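Local coordinates for protein alcohol dehydrogenase, zinc-containing (Thermotoga maritima, PDB 1VJ0) that probably acts as a zinc-dependent alcohol dehydrogenase, an oxidoreductase of the medium-chain family that carries two zinc ions in each subunit, at residues G267-L272 against L287-G292. Residues are numbered along the deposited sequence; the frame is centred on the assembly and turned at random.
Sequences GADFIL and LLRRGG
Two backbone hydrogen bonds fix the parallel bridge between Ala268 and Leu288: Ala268 N donates to Leu287 O at 2.8 Å, and Arg289 N donates almost straight (176°) to Ala268 O at 2.9 Å. Packing is tightest at Gly267, whose CA lies 3.2 Å from Leu287 O; a side chain there would run into the backbone of Leu287-Arg289. On the apolar side, Ile271 CD1 reaches Leu287 CB at 4.0 Å, while Leu288 CD1 meets Ile271 CG1 at 3.8 Å, the two side chains crossing obliquely.

The polar side rests on Arg289. Its CG takes the crowded position between backbone N and carbonyl carbon (chi1 70°), and the extended chain passes over Ala268 O to bring NE within 2.8 Å of Asp269 OD1. This salt bridge uses the anti lone pair of OD1, which lies in the guanidinium plane although the carboxylate is turned 70° from it. Asp269 OD2 accepts from Thr198 N, so the carboxylate links Arg289 to the start of strand 198-202. Arg289 NH1 donates to Arg290 O within the type II turn Arg289-Gly292, which Gly292 N closes on Arg289 O, and also pairs with Glu123 of the second subunit. An alanine in place of Arg289 would probably cost Asp269 this salt bridge and weaken the subunit interface.

By contrast, Arg290 and Gly291, at the turn's corners, are partly exposed and touch nothing on 267-272; Arg290 instead bonds Leu316 O and makes a cation-pi contact with Trp325 of the second subunit. Strand 268-273, helix 280-287 and, beyond 288-289 and the turn, strand 292-296 form a beta-alpha-beta unit of the Rossmann-type domain, with 268-273 between 292-296 and 198-202.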
loop_
_atom_site.group_PDB
_atom_site.type_symbol
_atom_site.label_atom_id
_atom_site.label_comp_id
_atom_site.label_asym_id
_atom_site.label_seq_id
_atom_site.Cartn_x
_atom_site.Cartn_y
_atom_site.Cartn_z
ATOM N N GLY A 267 -6.288 18.680 -13.234
ATOM C CA GLY A 267 -7.110 18.643 -12.035
ATOM C C GLY A 267 -6.239 18.339 -10.815
ATOM O O GLY A 267 -5.053 17.946 -10.930
ATOM N N ALA A 268 -6.810 18.568 -9.643
ATOM C CA ALA A 268 -6.192 18.225 -8.352
ATOM C C ALA A 268 -5.891 16.739 -8.173
ATOM O O ALA A 268 -6.690 15.893 -8.543
ATOM C CB ALA A 268 -7.118 18.697 -7.184
ATOM N N ASP A 269 -4.755 16.436 -7.537
ATOM C CA ASP A 269 -4.352 15.064 -7.214
ATOM C C ASP A 269 -5.122 14.567 -5.973
ATOM O O ASP A 269 -5.507 13.389 -5.875
ATOM C CB ASP A 269 -2.847 15.096 -6.923
ATOM C CG ASP A 269 -2.046 15.583 -8.118
ATOM O OD1 ASP A 269 -2.233 15.010 -9.239
ATOM O OD2 ASP A 269 -1.234 16.540 -8.075
ATOM N N PHE A 270 -5.400 15.510 -5.055
ATOM C CA PHE A 270 -5.952 15.209 -3.751
ATOM C C PHE A 270 -6.833 16.375 -3.306
ATOM O O PHE A 270 -6.426 17.517 -3.345
ATOM C CB PHE A 270 -4.833 14.905 -2.722
ATOM C CG PHE A 270 -5.342 14.640 -1.291
ATOM C CD1 PHE A 270 -5.618 15.698 -0.410
ATOM C CD2 PHE A 270 -5.626 13.341 -0.865
ATOM C CE1 PHE A 270 -6.124 15.423 0.901
ATOM C CE2 PHE A 270 -6.081 13.073 0.439
ATOM C CZ PHE A 270 -6.332 14.127 1.305
ATOM N N ILE A 271 -8.061 16.059 -2.949
ATOM C CA ILE A 271 -8.986 17.029 -2.389
ATOM C C ILE A 271 -9.441 16.623 -0.997
ATOM O O ILE A 271 -9.761 15.465 -0.769
ATOM C CB ILE A 271 -10.194 17.212 -3.328
ATOM C CG1 ILE A 271 -9.680 17.563 -4.735
ATOM C CG2 ILE A 271 -11.111 18.307 -2.825
ATOM C CD1 ILE A 271 -10.761 17.880 -5.728
ATOM N N LEU A 272 -9.584 17.617 -0.108
ATOM C CA LEU A 272 -10.173 17.414 1.210
ATOM C C LEU A 272 -11.470 18.199 1.297
ATOM O O LEU A 272 -11.460 19.434 1.135
ATOM C CB LEU A 272 -9.229 17.921 2.304
ATOM C CG LEU A 272 -9.798 17.848 3.722
ATOM C CD1 LEU A 272 -9.979 16.390 4.149
ATOM C CD2 LEU A 272 -8.896 18.593 4.644
ATOM N N LEU A 287 -13.213 19.167 -9.998
ATOM C CA LEU A 287 -11.841 19.634 -9.884
ATOM C C LEU A 287 -10.810 18.506 -9.842
ATOM O O LEU A 287 -9.586 18.779 -9.944
ATOM C CB LEU A 287 -11.660 20.458 -8.599
ATOM C CG LEU A 287 -12.487 21.742 -8.488
ATOM C CD1 LEU A 287 -12.213 22.363 -7.142
ATOM C CD2 LEU A 287 -12.167 22.685 -9.652
ATOM N N LEU A 288 -11.278 17.288 -9.591
ATOM C CA LEU A 288 -10.413 16.136 -9.364
ATOM C C LEU A 288 -9.847 15.604 -10.711
ATOM O O LEU A 288 -10.605 15.454 -11.701
ATOM C CB LEU A 288 -11.249 15.054 -8.653
ATOM C CG LEU A 288 -10.545 13.897 -7.935
ATOM C CD1 LEU A 288 -9.708 14.392 -6.801
ATOM C CD2 LEU A 288 -11.615 12.898 -7.440
ATOM N N ARG A 289 -8.535 15.328 -10.768
ATOM C CA ARG A 289 -8.012 14.703 -11.955
ATOM C C ARG A 289 -8.475 13.267 -12.062
ATOM O O ARG A 289 -8.945 12.636 -11.085
ATOM C CB ARG A 289 -6.502 14.729 -12.014
ATOM C CG ARG A 289 -5.743 13.852 -11.032
ATOM C CD ARG A 289 -4.319 13.523 -11.584
ATOM N NE ARG A 289 -3.444 12.859 -10.616
ATOM C CZ ARG A 289 -3.281 11.539 -10.517
ATOM N NH1 ARG A 289 -3.965 10.681 -11.269
ATOM N NH2 ARG A 289 -2.389 11.058 -9.676
ATOM N N ARG A 290 -8.398 12.793 -13.276
ATOM C CA ARG A 290 -8.516 11.359 -13.543
ATOM C C ARG A 290 -7.460 10.653 -12.698
ATOM O O ARG A 290 -6.305 11.007 -12.780
ATOM C CB ARG A 290 -8.308 11.099 -15.009
ATOM C CG ARG A 290 -9.495 11.527 -15.822
ATOM C CD ARG A 290 -9.424 11.041 -17.221
ATOM N NE ARG A 290 -10.186 9.810 -17.394
ATOM C CZ ARG A 290 -9.906 8.883 -18.302
ATOM N NH1 ARG A 290 -8.846 9.016 -19.117
ATOM N NH2 ARG A 290 -10.667 7.795 -18.397
ATOM N N GLY A 291 -7.887 9.687 -11.908
ATOM C CA GLY A 291 -7.025 8.937 -10.962
ATOM C C GLY A 291 -6.883 9.607 -9.605
ATOM O O GLY A 291 -6.191 9.087 -8.734
ATOM N N GLY A 292 -7.540 10.758 -9.434
ATOM C CA GLY A 292 -7.490 11.550 -8.220
ATOM C C GLY A 292 -8.117 10.931 -6.969
ATOM O O GLY A 292 -8.904 9.944 -7.050
#